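Local coordinates for AlyGC mutant - R241A (Glaciecola chathamensis S18K6, PDB 5GKQ), which is an alginate lyase of polysaccharide lyase family 6, which probably cleaves the polysaccharide by beta-elimination, at residues L185-S190 / I216-G221; H241-I246 / I266-I271; T290-V295 / F324-D329; Y303-N308 / A335-N340. All coordinates share one frame; numbering follows the deposited sequence.

Contact 1: residues L185-S190 / I216-G221; sequences LRIGTS and ISNKSG. With BEM (beta-D-mannopyranuronic acid), chain C; BEM (beta-D-mannopyranuronic acid), chain B; BEM (beta-D-mannopyranuronic acid), chain D.
Arg186 has CG trans to its backbone N (chi1 -165°), which sets CG beside Ser217 CB at 4.0 Å on the next strand. A bend at chi3 (75°) then turns its guanidinium toward the bound sugars. Lys219 is extended beyond CG and reaches the same glycan. The guanidinium edge meets the mannuronate of chain D, where Arg186 NH1 makes a weak hydrogen bond to O6B at 3.3 Å. Another weak bond runs from Arg186 NE to Gly188 O at 3.1 Å. With a leucine in place of Arg186, the carboxylate of this sugar would probably lose one cationic partner. Lys219 NZ donates to O2 of the chain B sugar at 2.6 Å; its contact with the chain C carboxylate is modelled too short, so its detail is doubtful. Ser190 OG donates to O6B of the chain C sugar at 3.2 Å. The strands run parallel, with Ser217 N bonded to Leu185 O at 2.8 Å and Ile187 N to Ser217 O at 3.0 Å. Ser217 OG pairs with Glu214. Leu185, Ile187 and Ile216 face away from the glycan, into the beta-helix, and pack on strands 200-207 and 224-231. Strands 150-152 and 236-241 flank the pair.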
# COMPACT_ATOMS: atom_id res chain seq x y z
N LEU A 185 -21.92 -19.56 6.43
CA LEU A 185 -21.99 -20.95 6.87
C LEU A 185 -21.80 -21.89 5.68
O LEU A 185 -22.53 -21.80 4.69
CB LEU A 185 -23.33 -21.25 7.54
CG LEU A 185 -23.65 -22.69 7.97
CD1 LEU A 185 -22.66 -23.15 9.01
CD2 LEU A 185 -25.04 -22.75 8.54
N ARG A 186 -20.86 -22.82 5.81
CA ARG A 186 -20.59 -23.83 4.79
C ARG A 186 -20.66 -25.22 5.41
O ARG A 186 -20.02 -25.48 6.43
CB ARG A 186 -19.21 -23.61 4.18
CG ARG A 186 -18.95 -24.36 2.89
CD ARG A 186 -17.49 -24.24 2.50
NE ARG A 186 -16.63 -25.07 3.33
CZ ARG A 186 -15.37 -24.78 3.65
NH1 ARG A 186 -14.81 -23.67 3.22
NH2 ARG A 186 -14.68 -25.60 4.42
N ILE A 187 -21.42 -26.11 4.80
CA ILE A 187 -21.64 -27.46 5.32
C ILE A 187 -21.09 -28.45 4.31
O ILE A 187 -21.82 -29.00 3.48
CB ILE A 187 -23.12 -27.72 5.61
CG1 ILE A 187 -23.68 -26.59 6.44
CG2 ILE A 187 -23.28 -29.04 6.36
CD1 ILE A 187 -25.17 -26.62 6.48
N GLY A 188 -19.80 -28.73 4.40
CA GLY A 188 -19.11 -29.66 3.51
C GLY A 188 -18.24 -28.93 2.50
O GLY A 188 -18.09 -27.71 2.54
N THR A 189 -17.68 -29.71 1.59
CA THR A 189 -16.94 -29.19 0.45
C THR A 189 -17.34 -29.99 -0.79
O THR A 189 -18.13 -30.94 -0.72
CB THR A 189 -15.43 -29.25 0.68
OG1 THR A 189 -15.10 -30.48 1.31
CG2 THR A 189 -14.99 -28.15 1.56
N SER A 190 -16.82 -29.61 -1.95
CA SER A 190 -17.24 -30.27 -3.18
C SER A 190 -16.80 -31.73 -3.16
O SER A 190 -17.62 -32.64 -3.37
CB SER A 190 -16.70 -29.54 -4.40
OG SER A 190 -15.29 -29.44 -4.35
N ILE A 216 -25.29 -19.08 3.00
CA ILE A 216 -25.07 -20.48 3.33
C ILE A 216 -24.66 -21.20 2.06
O ILE A 216 -25.29 -21.02 1.02
CB ILE A 216 -26.34 -21.11 3.94
CG1 ILE A 216 -26.72 -20.40 5.23
CG2 ILE A 216 -26.13 -22.59 4.19
CD1 ILE A 216 -27.96 -20.93 5.85
N SER A 217 -23.61 -22.00 2.15
CA SER A 217 -23.20 -22.88 1.06
C SER A 217 -23.32 -24.31 1.56
O SER A 217 -22.52 -24.76 2.38
CB SER A 217 -21.77 -22.57 0.62
OG SER A 217 -21.45 -23.21 -0.61
N ASN A 218 -24.33 -25.03 1.09
CA ASN A 218 -24.50 -26.43 1.44
C ASN A 218 -23.77 -27.29 0.43
O ASN A 218 -24.03 -27.21 -0.77
CB ASN A 218 -25.96 -26.83 1.48
CG ASN A 218 -26.14 -28.24 1.98
OD1 ASN A 218 -26.06 -28.49 3.18
ND2 ASN A 218 -26.39 -29.17 1.07
N LYS A 219 -22.89 -28.15 0.91
CA LYS A 219 -22.08 -29.00 0.04
C LYS A 219 -21.98 -30.40 0.64
O LYS A 219 -20.91 -30.99 0.73
CB LYS A 219 -20.71 -28.37 -0.19
CG LYS A 219 -20.77 -27.07 -0.94
CD LYS A 219 -19.42 -26.39 -1.00
CE LYS A 219 -19.40 -25.30 -2.04
NZ LYS A 219 -18.22 -24.43 -1.84
N SER A 220 -23.12 -30.96 1.04
CA SER A 220 -23.16 -32.29 1.64
C SER A 220 -24.55 -32.84 1.43
O SER A 220 -25.44 -32.16 0.93
CB SER A 220 -22.84 -32.25 3.13
OG SER A 220 -22.10 -31.10 3.45
N GLY A 221 -24.75 -34.07 1.89
CA GLY A 221 -26.02 -34.75 1.71
C GLY A 221 -26.89 -34.68 2.95
O GLY A 221 -26.39 -34.67 4.07
C1 BEM C . -12.40 -23.96 -0.93
C2 BEM C . -12.35 -22.92 -2.02
O2 BEM C . -11.63 -23.37 -3.16
C3 BEM C . -13.77 -22.60 -2.43
O3 BEM C . -13.73 -21.68 -3.50
C4 BEM C . -14.46 -23.85 -2.88
O4 BEM C . -15.72 -23.46 -3.43
C5 BEM C . -14.51 -24.76 -1.66
O5 BEM C . -13.17 -25.08 -1.33
C6 BEM C . -15.19 -26.02 -2.00
O6B BEM C . -14.50 -26.90 -2.51
O6A BEM C . -16.38 -25.93 -2.29
C1 BEM B . -15.66 -23.65 -4.85
C2 BEM B . -16.31 -24.96 -5.17
O2 BEM B . -16.92 -25.30 -3.94
C3 BEM B . -17.36 -25.02 -6.27
O3 BEM B . -18.42 -25.89 -5.85
C4 BEM B . -17.97 -23.69 -6.69
O4 BEM B . -17.68 -23.49 -8.07
C5 BEM B . -17.49 -22.47 -5.92
O5 BEM B . -16.09 -22.57 -5.65
C6 BEM B . -18.27 -22.28 -4.66
O6B BEM B . -17.79 -21.47 -3.85
O6A BEM B . -19.48 -22.56 -4.66
C1 BEM D . -9.16 -26.97 1.77
C2 BEM D . -9.79 -27.56 0.52
O2 BEM D . -10.88 -28.40 0.89
C3 BEM D . -10.25 -26.44 -0.41
O3 BEM D . -11.13 -26.89 -1.43
C4 BEM D . -11.03 -25.38 0.31
O4 BEM D . -11.06 -24.30 -0.61
C5 BEM D . -10.27 -24.94 1.53
O5 BEM D . -10.08 -26.07 2.37
C6 BEM D . -11.02 -23.77 2.10
O6B BEM D . -11.49 -23.78 3.26
O6A BEM D . -11.26 -22.86 1.29
O1 BEM D . -8.79 -28.04 2.63

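Contact 2: residues H241-I246 / I266-I271. With BEM (beta-D-mannopyranuronic acid), chain B.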
# COMPACT_ATOMS: atom_id res chain seq x y z
N HIS A 241 -23.52 -28.18 -3.79
CA HIS A 241 -23.27 -29.58 -4.06
C HIS A 241 -24.01 -30.43 -3.04
O HIS A 241 -24.34 -29.96 -1.95
CB HIS A 241 -21.78 -29.89 -4.02
CG HIS A 241 -20.95 -28.96 -4.85
ND1 HIS A 241 -21.09 -28.86 -6.22
CD2 HIS A 241 -19.97 -28.10 -4.51
CE1 HIS A 241 -20.23 -27.97 -6.68
NE2 HIS A 241 -19.54 -27.49 -5.67
N GLY A 242 -24.31 -31.66 -3.40
CA GLY A 242 -24.90 -32.58 -2.45
C GLY A 242 -26.40 -32.63 -2.50
O GLY A 242 -27.05 -31.60 -2.70
N ASN A 243 -26.96 -33.82 -2.30
CA ASN A 243 -28.36 -34.13 -2.58
C ASN A 243 -29.13 -34.44 -1.30
O ASN A 243 -28.56 -34.57 -0.22
CB ASN A 243 -28.46 -35.33 -3.53
CG ASN A 243 -27.39 -35.31 -4.62
OD1 ASN A 243 -27.21 -34.30 -5.31
ND2 ASN A 243 -26.69 -36.42 -4.78
N GLY A 244 -30.44 -34.56 -1.43
CA GLY A 244 -31.28 -34.99 -0.32
C GLY A 244 -31.52 -33.98 0.78
O GLY A 244 -32.04 -34.36 1.83
N ASN A 245 -31.17 -32.72 0.59
CA ASN A 245 -31.30 -31.72 1.62
C ASN A 245 -32.72 -31.20 1.70
O ASN A 245 -33.48 -31.25 0.73
CB ASN A 245 -30.34 -30.58 1.34
CG ASN A 245 -28.93 -31.06 1.20
OD1 ASN A 245 -28.28 -31.38 2.18
ND2 ASN A 245 -28.44 -31.12 -0.02
N ILE A 246 -33.09 -30.69 2.86
CA ILE A 246 -34.41 -30.08 3.04
C ILE A 246 -34.23 -28.66 3.56
O ILE A 246 -33.53 -28.42 4.55
CB ILE A 246 -35.32 -30.89 3.97
CG1 ILE A 246 -36.61 -30.13 4.25
CG2 ILE A 246 -34.63 -31.18 5.25
CD1 ILE A 246 -37.77 -30.99 4.76
N ILE A 266 -29.95 -26.60 -6.68
CA ILE A 266 -29.09 -27.27 -7.58
C ILE A 266 -29.11 -28.70 -7.11
O ILE A 266 -29.37 -28.95 -5.98
CB ILE A 266 -27.69 -26.74 -7.45
CG1 ILE A 266 -27.70 -25.25 -7.60
CG2 ILE A 266 -26.83 -27.28 -8.55
CD1 ILE A 266 -26.34 -24.65 -7.50
N ASN A 267 -28.85 -29.64 -7.98
CA ASN A 267 -28.80 -31.03 -7.62
C ASN A 267 -30.06 -31.81 -7.38
O ASN A 267 -31.11 -31.43 -7.78
CB ASN A 267 -27.78 -31.27 -6.53
CG ASN A 267 -26.55 -30.49 -6.74
OD1 ASN A 267 -25.78 -30.77 -7.60
ND2 ASN A 267 -26.35 -29.52 -5.92
N ARG A 268 -29.92 -32.94 -6.72
CA ARG A 268 -31.01 -33.87 -6.52
C ARG A 268 -31.75 -34.00 -5.22
O ARG A 268 -31.19 -33.82 -4.19
CB ARG A 268 -30.39 -35.25 -6.71
CG ARG A 268 -30.74 -35.99 -7.97
CD ARG A 268 -29.87 -37.21 -8.14
NE ARG A 268 -28.49 -36.83 -8.39
CZ ARG A 268 -27.45 -37.52 -7.98
NH1 ARG A 268 -26.23 -37.11 -8.23
NH2 ARG A 268 -27.65 -38.64 -7.32
N ASP A 269 -33.02 -34.34 -5.32
CA ASP A 269 -33.85 -34.72 -4.17
C ASP A 269 -33.95 -33.62 -3.12
O ASP A 269 -34.09 -33.91 -1.93
CB ASP A 269 -33.36 -36.01 -3.53
CG ASP A 269 -33.38 -37.19 -4.48
OD1 ASP A 269 -34.31 -37.27 -5.32
OD2 ASP A 269 -32.48 -38.03 -4.40
N GLN A 270 -33.89 -32.36 -3.54
CA GLN A 270 -34.01 -31.23 -2.63
C GLN A 270 -35.48 -30.91 -2.40
O GLN A 270 -36.28 -30.87 -3.35
CB GLN A 270 -33.31 -30.00 -3.20
CG GLN A 270 -32.02 -30.27 -3.97
CD GLN A 270 -30.85 -30.59 -3.06
OE1 GLN A 270 -31.03 -31.00 -1.92
NE2 GLN A 270 -29.65 -30.41 -3.57
N ILE A 271 -35.84 -30.69 -1.14
CA ILE A 271 -37.18 -30.26 -0.76
C ILE A 271 -37.10 -28.82 -0.27
O ILE A 271 -36.31 -28.50 0.62
CB ILE A 271 -37.78 -31.18 0.32
CG1 ILE A 271 -37.87 -32.60 -0.21
CG2 ILE A 271 -39.14 -30.66 0.76
CD1 ILE A 271 -38.15 -33.64 0.85
C1 BEM B . -15.66 -23.65 -4.85
C2 BEM B . -16.31 -24.96 -5.17
O2 BEM B . -16.92 -25.30 -3.94
C3 BEM B . -17.36 -25.02 -6.27
O3 BEM B . -18.42 -25.89 -5.85
C4 BEM B . -17.97 -23.69 -6.69
O4 BEM B . -17.68 -23.49 -8.07
C5 BEM B . -17.49 -22.47 -5.92
O5 BEM B . -16.09 -22.57 -5.65
C6 BEM B . -18.27 -22.28 -4.66
O6B BEM B . -17.79 -21.47 -3.85
O6A BEM B . -19.48 -22.56 -4.66
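Asn245 and Gln270 lie side by side and point the same way, their amide planes only 24° apart. This lets Gln270 OE1 take two donors from one residue. Asn245 N approaches Gln270 OE1 nearly head-on at 3.0 Å. Asn245 ND2 lies in the carbonyl plane of Gln270 OE1, on a lone pair, at 3.2 Å. The chain of Gln270 bends at chi2 (-76°), which tucks the amide back between the two turns. Gln270 NE2 then donates to Gly242 O at 3.0 Å and to Ile266 O at 2.8 Å. Asn245 OD1 accepts from Asn223 N of the turn before. Asn243 meets Arg268 differently. Asn243 ND2 sits 3.3 Å above the plane of the Arg268 guanidinium, off toward the rim, and the two planes are 42° apart. Asn243 OD1 turns to the backbone and takes a weak bond from Arg268 N at 3.3 Å. The Asn267 side chain crosses that of Asn243 at about a right angle and bonds to Ala240 O and His304 N. Backbone bonds from Gly244 N to Arg268 O and from Ile271 N to Asn245 O join the neighbouring turns. At the pocket end, the edge of the His241 ring faces the chain B mannuronate; their closest approach is doubtful in the model. The chemistry is that of neutral amides. Gln270 satisfies backbone groups of both turns, and no ion pair joins the two segments.

Contact 3: residues T290-V295 / F324-D329; sequences TVMNGV and FAAGSD
Asn293 reaches across to the turn 325-328, and each of its side-chain atoms meets something there. Asn293 CB lies 3.6 Å from Ala326 O. Asn293 CG comes next, packed against Ala325 O at 3.5 Å. At the tip, Asn293 OD1 rests on the methyl of Ala325, 3.1 Å from its CB. Asn293 ND2 faces Ser328, whose OG is 3.0 Å away, but the angle is too poor for a hydrogen bond. The true partners of ND2 are Arg332 O and Asp359 OD2. This buried amide therefore links three parts of the chain.

The backbone of Asn293 is held too: Asn293 N donates to Ala326 O at 2.9 Å, nearly straight (171°) and in the carbonyl plane. Two residues back, Val291 O accepts from Ala326 N at 3.2 Å, the donor tilted well out of that carbonyl's plane. Ala325 to Ser328 form a type II beta turn, closed by a weak bond from Ser328 N to Ala325 O. Gly327 takes its third position with a positive phi. Gly327 O in turn receives NE of Arg332, a residue of the glycan pocket.

On the other side of the backbone, Met292 bends at chi2 (-79°) and again at chi3, so that CE folds back onto Ala326 CB. Val291 CG2 meets the edge of the Phe324 ring, 3.6 Å from CD1. That ring packs edge-to-face with Phe366. The two segments are successive rungs of one parallel beta-helix face. Strand 263-265 flanks strand 289-292, and strand 355-357 lies beyond strand 322-326.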
# COMPACT_ATOMS: atom_id res chain seq x y z
N THR A 290 -34.09 -19.67 -7.37
CA THR A 290 -33.31 -20.00 -8.54
C THR A 290 -33.25 -21.50 -8.69
O THR A 290 -32.91 -22.20 -7.73
CB THR A 290 -31.90 -19.45 -8.40
OG1 THR A 290 -31.96 -18.03 -8.30
CG2 THR A 290 -31.15 -19.79 -9.58
N VAL A 291 -33.60 -22.00 -9.87
CA VAL A 291 -33.52 -23.42 -10.17
C VAL A 291 -32.46 -23.59 -11.25
O VAL A 291 -32.71 -23.35 -12.43
CB VAL A 291 -34.88 -23.98 -10.60
CG1 VAL A 291 -34.78 -25.46 -10.81
CG2 VAL A 291 -35.94 -23.63 -9.55
N MET A 292 -31.28 -24.03 -10.86
CA MET A 292 -30.15 -24.02 -11.76
C MET A 292 -30.27 -25.09 -12.85
O MET A 292 -30.93 -26.12 -12.70
CB MET A 292 -28.86 -24.25 -10.99
CG MET A 292 -28.33 -23.04 -10.28
SD MET A 292 -27.47 -21.89 -11.36
CE MET A 292 -28.73 -20.75 -11.57
N ASN A 293 -29.60 -24.81 -13.96
CA ASN A 293 -29.22 -25.81 -14.93
C ASN A 293 -27.90 -26.45 -14.50
O ASN A 293 -27.04 -25.80 -13.90
CB ASN A 293 -29.09 -25.19 -16.32
CG ASN A 293 -30.24 -25.54 -17.24
OD1 ASN A 293 -31.39 -25.62 -16.82
ND2 ASN A 293 -29.93 -25.76 -18.51
N GLY A 294 -27.73 -27.72 -14.77
CA GLY A 294 -26.51 -28.34 -14.34
C GLY A 294 -25.56 -28.76 -15.41
O GLY A 294 -25.84 -28.63 -16.56
N VAL A 295 -24.42 -29.27 -15.00
CA VAL A 295 -23.44 -29.75 -15.91
C VAL A 295 -23.74 -31.21 -15.98
O VAL A 295 -23.92 -31.85 -14.97
CB VAL A 295 -22.05 -29.52 -15.39
CG1 VAL A 295 -21.07 -30.26 -16.26
CG2 VAL A 295 -21.75 -28.04 -15.43
N PHE A 324 -35.94 -19.97 -13.65
CA PHE A 324 -35.94 -21.40 -13.93
C PHE A 324 -34.91 -21.70 -15.00
O PHE A 324 -34.73 -20.92 -15.93
CB PHE A 324 -37.32 -21.86 -14.38
CG PHE A 324 -38.34 -21.77 -13.29
CD1 PHE A 324 -38.15 -22.42 -12.09
CD2 PHE A 324 -39.49 -21.02 -13.45
CE1 PHE A 324 -39.08 -22.35 -11.10
CE2 PHE A 324 -40.41 -20.95 -12.44
CZ PHE A 324 -40.21 -21.61 -11.28
N ALA A 325 -34.21 -22.82 -14.83
CA ALA A 325 -33.16 -23.28 -15.73
C ALA A 325 -32.03 -22.27 -15.86
O ALA A 325 -31.37 -22.20 -16.89
CB ALA A 325 -33.74 -23.63 -17.10
N ALA A 326 -31.79 -21.50 -14.81
CA ALA A 326 -30.84 -20.40 -14.88
C ALA A 326 -29.42 -20.91 -15.09
O ALA A 326 -29.07 -22.01 -14.68
CB ALA A 326 -30.94 -19.57 -13.61
N GLY A 327 -28.61 -20.11 -15.78
CA GLY A 327 -27.27 -20.53 -16.12
C GLY A 327 -27.15 -21.36 -17.39
O GLY A 327 -26.04 -21.74 -17.76
N SER A 328 -28.26 -21.67 -18.06
CA SER A 328 -28.24 -22.51 -19.25
C SER A 328 -27.25 -21.97 -20.27
O SER A 328 -27.34 -20.81 -20.70
CB SER A 328 -29.63 -22.60 -19.88
OG SER A 328 -29.79 -23.76 -20.68
N ASP A 329 -26.28 -22.80 -20.63
CA ASP A 329 -25.32 -22.47 -21.66
C ASP A 329 -24.86 -23.78 -22.29
O ASP A 329 -25.55 -24.80 -22.20
CB ASP A 329 -24.19 -21.61 -21.08
CG ASP A 329 -23.35 -22.33 -20.04
OD1 ASP A 329 -23.26 -23.58 -20.06
OD2 ASP A 329 -22.76 -21.63 -19.20

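Contact 4: residues Y303-N308 / A335-N340. With BEM (beta-D-mannopyranuronic acid), chain E.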
# COMPACT_ATOMS: atom_id res chain seq x y z
N TYR A 303 -21.80 -28.15 -10.64
CA TYR A 303 -23.23 -28.13 -10.37
C TYR A 303 -23.92 -29.20 -11.19
O TYR A 303 -23.79 -29.24 -12.41
CB TYR A 303 -23.80 -26.75 -10.71
CG TYR A 303 -23.31 -25.67 -9.80
CD1 TYR A 303 -22.79 -25.98 -8.56
CD2 TYR A 303 -23.38 -24.34 -10.17
CE1 TYR A 303 -22.35 -25.01 -7.71
CE2 TYR A 303 -22.94 -23.35 -9.33
CZ TYR A 303 -22.42 -23.69 -8.10
OH TYR A 303 -21.98 -22.70 -7.27
N HIS A 304 -24.65 -30.08 -10.52
CA HIS A 304 -25.31 -31.19 -11.19
C HIS A 304 -26.76 -30.86 -11.47
O HIS A 304 -27.40 -30.11 -10.74
CB HIS A 304 -25.23 -32.46 -10.36
CG HIS A 304 -23.87 -33.08 -10.35
ND1 HIS A 304 -23.63 -34.33 -9.83
CD2 HIS A 304 -22.68 -32.62 -10.79
CE1 HIS A 304 -22.35 -34.61 -9.96
NE2 HIS A 304 -21.75 -33.59 -10.54
N GLN A 305 -27.27 -31.45 -12.55
CA GLN A 305 -28.64 -31.24 -12.98
C GLN A 305 -29.61 -31.34 -11.81
O GLN A 305 -29.48 -32.21 -10.94
CB GLN A 305 -28.97 -32.27 -14.06
CG GLN A 305 -30.43 -32.51 -14.30
CD GLN A 305 -30.67 -33.45 -15.45
OE1 GLN A 305 -31.07 -33.02 -16.53
NE2 GLN A 305 -30.43 -34.74 -15.24
N VAL A 306 -30.57 -30.41 -11.76
CA VAL A 306 -31.64 -30.48 -10.78
C VAL A 306 -32.53 -31.66 -11.13
O VAL A 306 -32.99 -31.79 -12.27
CB VAL A 306 -32.43 -29.17 -10.72
CG1 VAL A 306 -33.80 -29.41 -10.10
CG2 VAL A 306 -31.67 -28.11 -9.95
N ASP A 307 -32.77 -32.52 -10.16
CA ASP A 307 -33.44 -33.79 -10.40
C ASP A 307 -34.27 -34.12 -9.18
O ASP A 307 -33.73 -34.24 -8.08
CB ASP A 307 -32.40 -34.87 -10.72
CG ASP A 307 -33.02 -36.20 -11.14
OD1 ASP A 307 -34.26 -36.34 -11.13
OD2 ASP A 307 -32.23 -37.10 -11.48
N ASN A 308 -35.58 -34.23 -9.36
CA ASN A 308 -36.53 -34.49 -8.28
C ASN A 308 -36.46 -33.42 -7.19
O ASN A 308 -36.38 -33.72 -6.00
CB ASN A 308 -36.31 -35.89 -7.70
CG ASN A 308 -37.34 -36.26 -6.67
OD1 ASN A 308 -38.51 -35.88 -6.77
ND2 ASN A 308 -36.92 -36.99 -5.65
N ALA A 335 -31.24 -29.38 -18.23
CA ALA A 335 -32.36 -28.66 -17.66
C ALA A 335 -32.96 -29.47 -16.51
O ALA A 335 -32.72 -30.67 -16.39
CB ALA A 335 -33.40 -28.40 -18.74
N PRO A 336 -33.75 -28.83 -15.65
CA PRO A 336 -34.40 -29.55 -14.55
C PRO A 336 -35.20 -30.75 -15.04
O PRO A 336 -35.70 -30.79 -16.16
CB PRO A 336 -35.30 -28.50 -13.93
CG PRO A 336 -34.59 -27.24 -14.17
CD PRO A 336 -33.94 -27.37 -15.51
N ILE A 337 -35.36 -31.72 -14.14
CA ILE A 337 -35.87 -33.04 -14.47
C ILE A 337 -36.68 -33.56 -13.29
O ILE A 337 -36.25 -33.42 -12.14
CB ILE A 337 -34.69 -33.98 -14.83
CG1 ILE A 337 -34.22 -33.73 -16.25
CG2 ILE A 337 -35.04 -35.40 -14.63
CD1 ILE A 337 -35.26 -33.99 -17.25
N ASN A 338 -37.85 -34.13 -13.56
CA ASN A 338 -38.63 -34.88 -12.57
C ASN A 338 -38.94 -34.06 -11.32
O ASN A 338 -39.00 -34.60 -10.22
CB ASN A 338 -37.93 -36.17 -12.14
CG ASN A 338 -37.73 -37.13 -13.27
OD1 ASN A 338 -36.62 -37.63 -13.47
ND2 ASN A 338 -38.80 -37.44 -13.99
N SER A 339 -39.14 -32.76 -11.47
CA SER A 339 -39.35 -31.90 -10.32
C SER A 339 -40.81 -31.47 -10.23
O SER A 339 -41.60 -31.71 -11.14
CB SER A 339 -38.42 -30.68 -10.38
OG SER A 339 -37.05 -31.03 -10.54
N ASN A 340 -41.16 -30.85 -9.11
CA ASN A 340 -42.53 -30.41 -8.92
C ASN A 340 -42.59 -29.12 -8.13
O ASN A 340 -41.86 -28.96 -7.15
CB ASN A 340 -43.35 -31.49 -8.22
CG ASN A 340 -43.64 -32.64 -9.13
OD1 ASN A 340 -44.57 -32.60 -9.92
ND2 ASN A 340 -42.81 -33.67 -9.05
C1 BEM E . -18.92 -23.49 -8.79
C2 BEM E . -19.16 -22.02 -9.18
O2 BEM E . -18.20 -21.18 -8.52
C3 BEM E . -19.19 -21.75 -10.70
O3 BEM E . -18.25 -20.74 -11.05
C4 BEM E . -18.91 -22.96 -11.58
O4 BEM E . -19.33 -22.66 -12.90
C5 BEM E . -19.71 -24.11 -11.01
O5 BEM E . -19.00 -24.49 -9.83
C6 BEM E . -19.96 -25.18 -12.04
O6B BEM E . -19.84 -26.35 -11.67
O6A BEM E . -20.81 -24.90 -12.89
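The backbones of Asp307 and Ile337 meet in a single bridge, and 305-308 and 335-339 run alongside each other in directions 15° apart. Ile337 O holds two donors. Asn308 N comes to Ile337 O at 3.0 Å with an angle of 161°, and Ser339 OG, also 3.0 Å from Ile337 O, comes from above the carbonyl plane. Ile337 N returns a weak bond to Val306 O. Chi1 of Val306 (160°) swings CG1 away from its own N and toward the other segment, 4.2 Å from Pro336 CB and 3.7 Å from Ser339 OG. Ile337 CG2 lies 3.7 Å from Asp307 OD1. The segments belong to neighbouring turns of the right-handed parallel beta-helix of the pectate lyase-like clan. Asn308 ND2 ties this corner to Asp269 of the turn before. At the far end of 303-308, Tyr303 meets the chain E mannuronate. Tyr303 N donates to O6B of the chain E sugar at 2.9 Å, and C5 of that sugar sits 3.7 Å above one face of the Tyr303 ring, toward the rim. With an alanine here the sugar is likely to lose the flat surface under C5. The Tyr303 ring also meets that of His241.

All four contacts join neighbouring turns of the N-terminal parallel beta-helix. Contacts 1 and 3 lie on the same row of parallel strands, their centres 19 Å apart. Contacts 2 and 4 lie mostly in loops that lead into the next strands, with centres 9 Å apart. Along the chain, contact 1 closes before contact 2 opens, and contact 2 closes before 3 and 4. Contacts 3 and 4 alternate, because their segments come from the same two turns. Contact 2 touches each of the other three. Contacts 1, 2 and 4 each bring residues to the glycan pocket, so the stacked turns line up successive sites along the bound mannuronate chain.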